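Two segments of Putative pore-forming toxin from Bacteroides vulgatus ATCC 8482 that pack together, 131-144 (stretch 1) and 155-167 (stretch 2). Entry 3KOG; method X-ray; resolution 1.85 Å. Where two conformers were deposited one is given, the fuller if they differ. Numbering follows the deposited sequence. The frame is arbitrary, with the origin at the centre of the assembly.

Stretch 1, residues 131-144: TYTKKEGSEVIKND
Stretch 2 (155-167) IIDAYNKGVREDK

The antiparallel pairing narrows at Gly137, opposite Val163; a second glycine, Gly162, faces Ser138. Gly137 (phi/psi 134/-164) lies with its CA only 4.1 Å from Val163 CA, and an ideal CB on Gly137 would stand 2.1 Å from Gly162 O and 2.7 Å from Val163 CA, a clash with both. Both glycines, Gly162 at 117/177, also have backbone angles that would press a CB against the preceding carbonyl; at Gly162 that CB would point away from the first segment.

Strand 131-143 runs at 165° to strand 162-167, their axes approaching to 4.3 Å. The register pairs Thr133 with Lys167, Lys134 with Asp166, Lys135 with Glu165, Glu136 with Arg164, Gly137 with Val163 and Ser138 with Gly162. Every second pair carries two backbone hydrogen bonds: Lys134 N to Asp166 O 2.8 Å and Asp166 N to Lys134 O 3.1 Å; Glu136 N to Arg164 O 3.0 Å and Arg164 N to Glu136 O 2.6 Å, both nearly straight; Ser138 N to Gly162 O 2.9 Å and Gly162 N to Ser138 O 2.8 Å. The intervening pairs bring alpha carbons against carbonyls, as in the CA-H...O contacts of Gly137 CA with Gly162 O at 3.2 Å and Glu165 CA with Lys134 O at 3.3 Å.

Before Gly162 the second segment is not yet in the ladder, and side chains do the bonding. Ser138, chi1 t, donates from OG to Tyr159 O at 2.6 Å; its short side chain places the hydroxyl directly at that carbonyl. Asn160 (-119/37, chi1 t, chi2 36°) turns its amide so that OD1 accepts from Val140 N at 2.8 Å, standing in for a backbone carbonyl. Tyr159 (-93/2) lies just past the helical part of the second segment, with Tyr159 N bonded to Ile156 O at 3.1 Å and Asn160 N to Asp157 O at 2.9 Å. Val140, chi1 t, points toward this turn: its CG2 lies 4.0 Å from Ile156 CG2 and 3.8 Å from Tyr159 CB, a small apolar contact suited to a branched side chain. Ile156 (chi1 m, chi2 t) also sets CD1 3.5 Å from Asn143 OD1.

On the sheet face bearing Thr133, Lys135, Glu165 and Lys167, long chains lend their methylenes. Lys135, all t, places CE 3.7 Å from Val163 CG1 and CG 3.5 Å from Glu165 OE2; Thr133 CG2 (chi1 m) meets Glu165 CB (chi1 m) at 3.9 Å. The other face carries Lys134, Glu136, Arg164 and Asp166. There Arg164, chi1 p with chi2 and chi3 t, brings its guanidinium back to the first strand, where Glu136 CG covers one face, 4.0 Å from Arg164 NH2. Glu136, chi1 t, is buried, but its end leads away from the second segment and OE2 is bonded elsewhere in the structure.

Together the segments bury 996 Å², both sides summed. Tyr132 (chi1 p) points away, while its O meets Lys167 CA at 3.3 Å; Ile141 and Lys142 make no contact.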

ATOM      1  N   THR A 131       9.154   0.544 -16.327  1.00 28.16           N
ATOM      2  CA  THR A 131       9.904   0.028 -15.202  0.50 28.44           C
ATOM      3  C   THR A 131      10.079   1.131 -14.164  1.00 28.14           C
ATOM      4  O   THR A 131      10.479   2.252 -14.483  1.00 28.49           O
ATOM      5  CB  THR A 131      11.238  -0.583 -15.635  0.50 28.40           C
ATOM      6  OG1 THR A 131      10.992  -1.511 -16.696  0.50 27.95           O
ATOM      7  CG2 THR A 131      11.872  -1.320 -14.462  0.50 28.47           C
ATOM      8  N   TYR A 132       9.742   0.796 -12.920  1.00 28.07           N
ATOM      9  CA  TYR A 132       9.642   1.782 -11.834  1.00 27.54           C
ATOM     10  C   TYR A 132      10.352   1.225 -10.592  1.00 27.42           C
ATOM     11  O   TYR A 132      10.429  -0.008 -10.430  1.00 28.03           O
ATOM     12  CB  TYR A 132       8.137   2.219 -11.626  1.00 26.24           C
ATOM     13  CG  TYR A 132       7.213   1.377 -10.700  1.00 27.02           C
ATOM     14  CD1 TYR A 132       7.137   1.660  -9.350  1.00 26.53           C
ATOM     15  CD2 TYR A 132       6.368   0.371 -11.186  1.00 28.07           C
ATOM     16  CE1 TYR A 132       6.324   0.928  -8.476  1.00 29.21           C
ATOM     17  CE2 TYR A 132       5.505  -0.378 -10.299  1.00 24.42           C
ATOM     18  CZ  TYR A 132       5.498  -0.091  -8.942  1.00 28.66           C
ATOM     19  OH  TYR A 132       4.707  -0.772  -7.978  1.00 26.69           O
ATOM     20  N   THR A 133      10.921   2.118  -9.764  1.00 26.91           N
ATOM     21  CA  THR A 133      11.395   1.763  -8.420  1.00 26.37           C
ATOM     22  C   THR A 133      10.311   1.872  -7.312  1.00 25.61           C
ATOM     23  O   THR A 133       9.928   2.964  -6.918  1.00 26.31           O
ATOM     24  CB  THR A 133      12.576   2.638  -7.960  1.00 26.02           C
ATOM     25  OG1 THR A 133      13.545   2.757  -9.002  1.00 26.63           O
ATOM     26  CG2 THR A 133      13.215   2.006  -6.744  1.00 26.16           C
ATOM     27  N   LYS A 134       9.864   0.722  -6.813  1.00 25.26           N
ATOM     28  CA  LYS A 134       8.969   0.581  -5.653  1.00 24.79           C
ATOM     29  C   LYS A 134       9.722   0.885  -4.325  1.00 24.62           C
ATOM     30  O   LYS A 134      10.639   0.125  -3.952  1.00 25.08           O
ATOM     31  CB  LYS A 134       8.449  -0.872  -5.661  1.00 25.08           C
ATOM     32  CG  LYS A 134       7.240  -1.257  -4.800  1.00 26.40           C
ATOM     33  CD  LYS A 134       7.183  -2.822  -4.718  1.00 30.53           C
ATOM     34  CE  LYS A 134       5.839  -3.413  -4.216  1.00 32.65           C
ATOM     35  N   LYS A 135       9.367   1.995  -3.641  1.00 22.72           N
ATOM     36  CA  LYS A 135       9.823   2.286  -2.272  1.00 20.80           C
ATOM     37  C   LYS A 135       8.761   1.747  -1.316  1.00 20.74           C
ATOM     38  O   LYS A 135       7.572   2.066  -1.463  1.00 19.71           O
ATOM     39  CB  LYS A 135      10.051   3.791  -2.053  1.00 20.02           C
ATOM     40  CG  LYS A 135      10.706   4.121  -0.669  1.00 19.72           C
ATOM     41  CD  LYS A 135      10.735   5.641  -0.358  1.00 20.70           C
ATOM     42  CE  LYS A 135      11.680   5.961   0.812  1.00 22.59           C
ATOM     43  NZ  LYS A 135      11.991   7.424   1.016  1.00 23.43           N
ATOM     44  N   GLU A 136       9.172   0.855  -0.410  1.00 20.16           N
ATOM     45  CA  GLU A 136       8.243   0.271   0.554  0.60 19.70           C
ATOM     46  C   GLU A 136       9.000  -0.033   1.819  1.00 19.09           C
ATOM     47  O   GLU A 136      10.243  -0.158   1.821  1.00 20.50           O
ATOM     48  CB  GLU A 136       7.509  -0.972  -0.016  0.60 20.05           C
ATOM     49  CG  GLU A 136       6.550  -1.812   0.936  0.60 22.22           C
ATOM     50  CD  GLU A 136       5.012  -1.540   0.741  0.60 23.05           C
ATOM     51  OE1 GLU A 136       4.549  -1.621  -0.430  0.60 24.91           O
ATOM     52  OE2 GLU A 136       4.282  -1.295   1.754  0.60 15.88           O
ATOM     53  N   GLY A 137       8.260  -0.098   2.906  1.00 16.67           N
ATOM     54  CA  GLY A 137       8.807  -0.487   4.173  1.00 15.19           C
ATOM     55  C   GLY A 137       8.356   0.435   5.272  1.00 12.91           C
ATOM     56  O   GLY A 137       7.418   1.168   5.113  1.00 11.28           O
ATOM     57  N   SER A 138       9.049   0.375   6.392  1.00 12.03           N
ATOM     58  CA  SER A 138       8.539   0.862   7.645  1.00 12.15           C
ATOM     59  C   SER A 138       9.724   1.072   8.626  1.00 12.04           C
ATOM     60  O   SER A 138      10.665   0.271   8.633  1.00 11.69           O
ATOM     61  CB  SER A 138       7.571  -0.170   8.175  1.00 12.58           C
ATOM     62  OG  SER A 138       6.987   0.216   9.367  1.00 14.55           O
ATOM     63  N   GLU A 139       9.663   2.174   9.376  1.00 11.91           N
ATOM     64  CA  GLU A 139      10.629   2.516  10.425  0.55 11.29           C
ATOM     65  C   GLU A 139       9.907   3.098  11.651  1.00 11.51           C
ATOM     66  O   GLU A 139       8.992   3.921  11.519  1.00 11.67           O
ATOM     67  CB  GLU A 139      11.692   3.519   9.912  0.55 11.85           C
ATOM     68  CG  GLU A 139      11.129   4.724   9.131  0.55 11.54           C
ATOM     69  CD  GLU A 139      12.161   5.840   8.838  0.55 12.23           C
ATOM     70  OE1 GLU A 139      13.385   5.624   9.067  0.55 12.42           O
ATOM     71  OE2 GLU A 139      11.733   6.949   8.384  0.55 12.02           O
ATOM     72  N   VAL A 140      10.312   2.681  12.845  1.00 11.87           N
ATOM     73  CA  VAL A 140       9.763   3.251  14.088  1.00 11.04           C
ATOM     74  C   VAL A 140      10.556   4.521  14.376  1.00 11.07           C
ATOM     75  O   VAL A 140      11.768   4.466  14.474  1.00  9.33           O
ATOM     76  CB  VAL A 140       9.841   2.258  15.267  1.00 12.18           C
ATOM     77  CG1 VAL A 140       9.442   2.949  16.591  1.00  8.75           C
ATOM     78  CG2 VAL A 140       8.916   1.090  15.009  1.00  8.87           C
ATOM     79  N   ILE A 141       9.883   5.675  14.437  1.00  9.96           N
ATOM     80  CA  ILE A 141      10.587   6.955  14.643  1.00 10.94           C
ATOM     81  C   ILE A 141      10.444   7.451  16.065  1.00 10.86           C
ATOM     82  O   ILE A 141      11.096   8.399  16.454  1.00  8.86           O
ATOM     83  CB  ILE A 141      10.177   8.035  13.599  1.00 11.81           C
ATOM     84  CG1 ILE A 141       8.697   8.485  13.757  1.00 12.84           C
ATOM     85  CG2 ILE A 141      10.522   7.502  12.177  1.00 12.44           C
ATOM     86  CD1 ILE A 141       8.226   9.621  12.841  1.00 12.00           C
ATOM     87  N   LYS A 142       9.582   6.810  16.849  1.00 10.78           N
ATOM     88  CA  LYS A 142       9.427   7.196  18.242  1.00 11.12           C
ATOM     89  C   LYS A 142       8.891   5.995  18.992  1.00 10.35           C
ATOM     90  O   LYS A 142       8.017   5.269  18.509  1.00  8.59           O
ATOM     91  CB  LYS A 142       8.480   8.402  18.371  1.00 11.20           C
ATOM     92  CG  LYS A 142       8.369   8.970  19.739  1.00 14.27           C
ATOM     93  CD  LYS A 142       7.545  10.269  19.747  1.00 15.83           C
ATOM     94  CE  LYS A 142       7.203  10.653  21.208  1.00 19.21           C
ATOM     95  NZ  LYS A 142       6.239  11.784  21.262  1.00 21.85           N
ATOM     96  N   ASN A 143       9.412   5.816  20.197  1.00  9.30           N
ATOM     97  CA  ASN A 143       9.090   4.677  21.006  1.00 10.22           C
ATOM     98  C   ASN A 143       9.176   5.055  22.466  1.00 10.79           C
ATOM     99  O   ASN A 143      10.263   5.341  22.958  1.00 10.27           O
ATOM    100  CB  ASN A 143      10.059   3.544  20.673  1.00  9.34           C
ATOM    101  CG  ASN A 143       9.914   2.362  21.575  1.00 12.45           C
ATOM    102  OD1 ASN A 143       8.941   2.225  22.317  1.00 13.05           O
ATOM    103  ND2 ASN A 143      10.879   1.448  21.485  1.00 15.75           N
ATOM    104  N   ASP A 144       8.025   5.031  23.143  1.00 12.42           N
ATOM    105  CA  ASP A 144       7.942   5.486  24.525  0.50 13.33           C
ATOM    106  C   ASP A 144       8.079   4.316  25.528  1.00 14.35           C
ATOM    107  O   ASP A 144       8.026   4.526  26.747  1.00 14.64           O
ATOM    108  CB  ASP A 144       6.636   6.275  24.729  0.50 13.54           C
ATOM    109  CG  ASP A 144       6.546   7.556  23.844  0.50 14.05           C
ATOM    110  OD1 ASP A 144       7.529   7.963  23.175  0.50 13.22           O
ATOM    111  OD2 ASP A 144       5.464   8.177  23.836  0.50 12.46           O
ATOM    112  N   ILE A 155       6.802  -6.742  19.144  1.00  7.97           N
ATOM    113  CA  ILE A 155       5.736  -5.996  18.508  1.00  8.50           C
ATOM    114  C   ILE A 155       6.266  -4.697  17.896  1.00  8.85           C
ATOM    115  O   ILE A 155       6.013  -4.369  16.719  1.00  7.25           O
ATOM    116  CB  ILE A 155       4.583  -5.713  19.525  1.00  7.96           C
ATOM    117  CG1 ILE A 155       3.919  -7.007  19.967  1.00  8.33           C
ATOM    118  CG2 ILE A 155       3.503  -4.835  18.857  1.00 10.06           C
ATOM    119  CD1 ILE A 155       2.817  -6.904  21.074  1.00  8.15           C
ATOM    120  N   ILE A 156       7.002  -3.922  18.689  1.00  8.51           N
ATOM    121  CA  ILE A 156       7.549  -2.666  18.175  1.00  8.32           C
ATOM    122  C   ILE A 156       8.516  -2.905  17.017  1.00  8.80           C
ATOM    123  O   ILE A 156       8.426  -2.234  15.998  1.00  8.55           O
ATOM    124  CB  ILE A 156       8.191  -1.784  19.300  1.00  7.54           C
ATOM    125  CG1 ILE A 156       7.128  -1.519  20.355  1.00  6.11           C
ATOM    126  CG2 ILE A 156       8.676  -0.456  18.693  1.00  8.55           C
ATOM    127  CD1 ILE A 156       7.609  -0.913  21.765  1.00  5.20           C
ATOM    128  N   ASP A 157       9.387  -3.899  17.156  1.00  8.81           N
ATOM    129  CA  ASP A 157      10.383  -4.225  16.109  1.00 10.16           C
ATOM    130  C   ASP A 157       9.755  -4.656  14.780  1.00  8.67           C
ATOM    131  O   ASP A 157      10.353  -4.514  13.735  1.00  8.75           O
ATOM    132  CB  ASP A 157      11.321  -5.348  16.589  1.00 11.31           C
ATOM    133  CG  ASP A 157      12.247  -4.905  17.702  1.00 16.07           C
ATOM    134  OD1 ASP A 157      12.378  -3.674  17.923  1.00 22.08           O
ATOM    135  OD2 ASP A 157      12.852  -5.785  18.363  1.00 23.23           O
ATOM    136  N   ALA A 158       8.536  -5.158  14.840  1.00  8.94           N
ATOM    137  CA  ALA A 158       7.825  -5.650  13.681  1.00  9.19           C
ATOM    138  C   ALA A 158       7.531  -4.514  12.733  1.00  9.07           C
ATOM    139  O   ALA A 158       7.412  -4.743  11.533  1.00  9.59           O
ATOM    140  CB  ALA A 158       6.528  -6.351  14.110  1.00  8.60           C
ATOM    141  N   TYR A 159       7.444  -3.289  13.261  1.00  8.74           N
ATOM    142  CA  TYR A 159       7.238  -2.077  12.487  1.00  9.03           C
ATOM    143  C   TYR A 159       8.543  -1.358  12.079  1.00 10.53           C
ATOM    144  O   TYR A 159       8.495  -0.261  11.455  1.00  9.96           O
ATOM    145  CB  TYR A 159       6.322  -1.107  13.269  1.00  9.18           C
ATOM    146  CG  TYR A 159       4.935  -1.636  13.424  1.00  7.74           C
ATOM    147  CD1 TYR A 159       4.620  -2.418  14.499  1.00  6.00           C
ATOM    148  CD2 TYR A 159       3.945  -1.411  12.470  1.00  8.82           C
ATOM    149  CE1 TYR A 159       3.403  -2.944  14.647  1.00  8.48           C
ATOM    150  CE2 TYR A 159       2.673  -1.922  12.655  1.00  8.83           C
ATOM    151  CZ  TYR A 159       2.424  -2.692  13.749  1.00  4.15           C
ATOM    152  OH  TYR A 159       1.189  -3.254  13.996  1.00 10.58           O
ATOM    153  N   ASN A 160       9.682  -1.956  12.439  1.00 11.65           N
ATOM    154  CA  ASN A 160      10.992  -1.353  12.219  1.00 12.68           C
ATOM    155  C   ASN A 160      11.866  -2.191  11.328  1.00 14.76           C
ATOM    156  O   ASN A 160      13.056  -2.222  11.548  1.00 14.82           O
ATOM    157  CB  ASN A 160      11.712  -1.138  13.551  1.00 13.35           C
ATOM    158  CG  ASN A 160      12.735  -0.033  13.476  1.00 12.36           C
ATOM    159  OD1 ASN A 160      12.526   0.978  12.784  1.00 13.40           O
ATOM    160  ND2 ASN A 160      13.863  -0.237  14.118  1.00 14.09           N
ATOM    161  N   LYS A 161      11.304  -2.839  10.310  1.00 16.15           N
ATOM    162  CA  LYS A 161      12.094  -3.740   9.465  0.50 17.27           C
ATOM    163  C   LYS A 161      12.901  -2.990   8.395  1.00 17.89           C
ATOM    164  O   LYS A 161      13.871  -3.521   7.843  1.00 16.40           O
ATOM    165  CB  LYS A 161      11.196  -4.815   8.836  0.50 17.92           C
ATOM    166  CG  LYS A 161      10.580  -5.767   9.891  0.50 17.95           C
ATOM    167  CD  LYS A 161       9.859  -6.959   9.272  0.50 17.63           C
ATOM    168  CE  LYS A 161       9.272  -7.863  10.349  0.50 17.36           C
ATOM    169  NZ  LYS A 161      10.328  -8.662  11.021  0.50 15.49           N
ATOM    170  N   GLY A 162      12.498  -1.759   8.105  1.00 17.42           N
ATOM    171  CA  GLY A 162      13.319  -0.865   7.317  1.00 18.36           C
ATOM    172  C   GLY A 162      12.615  -0.524   6.031  1.00 19.61           C
ATOM    173  O   GLY A 162      11.558  -1.030   5.754  1.00 17.68           O
ATOM    174  N   VAL A 163      13.239   0.341   5.253  1.00 21.73           N
ATOM    175  CA  VAL A 163      12.675   0.827   4.032  1.00 24.21           C
ATOM    176  C   VAL A 163      13.508   0.243   2.942  1.00 25.46           C
ATOM    177  O   VAL A 163      14.717   0.244   3.042  1.00 26.08           O
ATOM    178  CB  VAL A 163      12.749   2.341   3.999  1.00 24.61           C
ATOM    179  CG1 VAL A 163      12.269   2.865   2.667  1.00 26.20           C
ATOM    180  CG2 VAL A 163      11.939   2.885   5.110  1.00 24.03           C
ATOM    181  N   ARG A 164      12.875  -0.268   1.900  1.00 26.90           N
ATOM    182  CA  ARG A 164      13.605  -0.961   0.849  0.50 27.54           C
ATOM    183  C   ARG A 164      13.149  -0.545  -0.555  1.00 28.20           C
ATOM    184  O   ARG A 164      12.042   0.015  -0.747  1.00 28.08           O
ATOM    185  CB  ARG A 164      13.468  -2.471   1.060  0.50 27.92           C
ATOM    186  CG  ARG A 164      12.084  -2.991   0.789  0.50 28.04           C
ATOM    187  CD  ARG A 164      11.711  -4.207   1.622  0.50 27.61           C
ATOM    188  NE  ARG A 164      10.541  -4.790   0.987  0.50 26.91           N
ATOM    189  CZ  ARG A 164       9.323  -4.839   1.506  0.50 26.38           C
ATOM    190  NH1 ARG A 164       9.066  -4.385   2.740  0.50 23.69           N
ATOM    191  NH2 ARG A 164       8.367  -5.379   0.766  0.50 26.52           N
ATOM    192  N   GLU A 165      14.002  -0.803  -1.541  1.00 28.78           N
ATOM    193  CA  GLU A 165      13.704  -0.427  -2.923  1.00 29.74           C
ATOM    194  C   GLU A 165      13.889  -1.604  -3.881  1.00 30.25           C
ATOM    195  O   GLU A 165      14.765  -2.455  -3.687  1.00 30.17           O
ATOM    196  CB  GLU A 165      14.526   0.792  -3.301  1.00 29.63           C
ATOM    197  CG  GLU A 165      14.301   1.886  -2.260  1.00 31.23           C
ATOM    198  CD  GLU A 165      14.521   3.253  -2.795  1.00 32.99           C
ATOM    199  OE1 GLU A 165      15.552   3.418  -3.462  1.00 37.28           O
ATOM    200  OE2 GLU A 165      13.677   4.148  -2.558  1.00 33.83           O
ATOM    201  N   ASP A 166      13.012  -1.659  -4.877  1.00 30.58           N
ATOM    202  CA  ASP A 166      12.898  -2.811  -5.769  0.50 30.80           C
ATOM    203  C   ASP A 166      12.394  -2.319  -7.127  1.00 31.49           C
ATOM    204  O   ASP A 166      11.452  -1.519  -7.191  1.00 31.95           O
ATOM    205  CB  ASP A 166      11.910  -3.858  -5.206  0.50 30.63           C
ATOM    206  CG  ASP A 166      12.452  -4.620  -3.984  0.50 29.73           C
ATOM    207  OD1 ASP A 166      12.428  -4.061  -2.875  0.50 25.97           O
ATOM    208  OD2 ASP A 166      12.862  -5.795  -4.128  0.50 28.03           O
ATOM    209  N   LYS A 167      13.012  -2.769  -8.216  1.00 31.98           N
ATOM    210  CA  LYS A 167      12.538  -2.387  -9.537  1.00 32.70           C
ATOM    211  C   LYS A 167      11.349  -3.282  -9.887  1.00 33.57           C
ATOM    212  O   LYS A 167      11.360  -4.473  -9.594  1.00 33.78           O
ATOM    213  CB  LYS A 167      13.660  -2.474 -10.591  1.00 32.79           C
ATOM    214  CG  LYS A 167      14.821  -1.486 -10.348  1.00 32.37           C
ATOM    215  CD  LYS A 167      15.518  -1.049 -11.651  1.00 32.90           C
ATOM    216  CE  LYS A 167      16.836  -0.298 -11.383  1.00 30.62           C
TER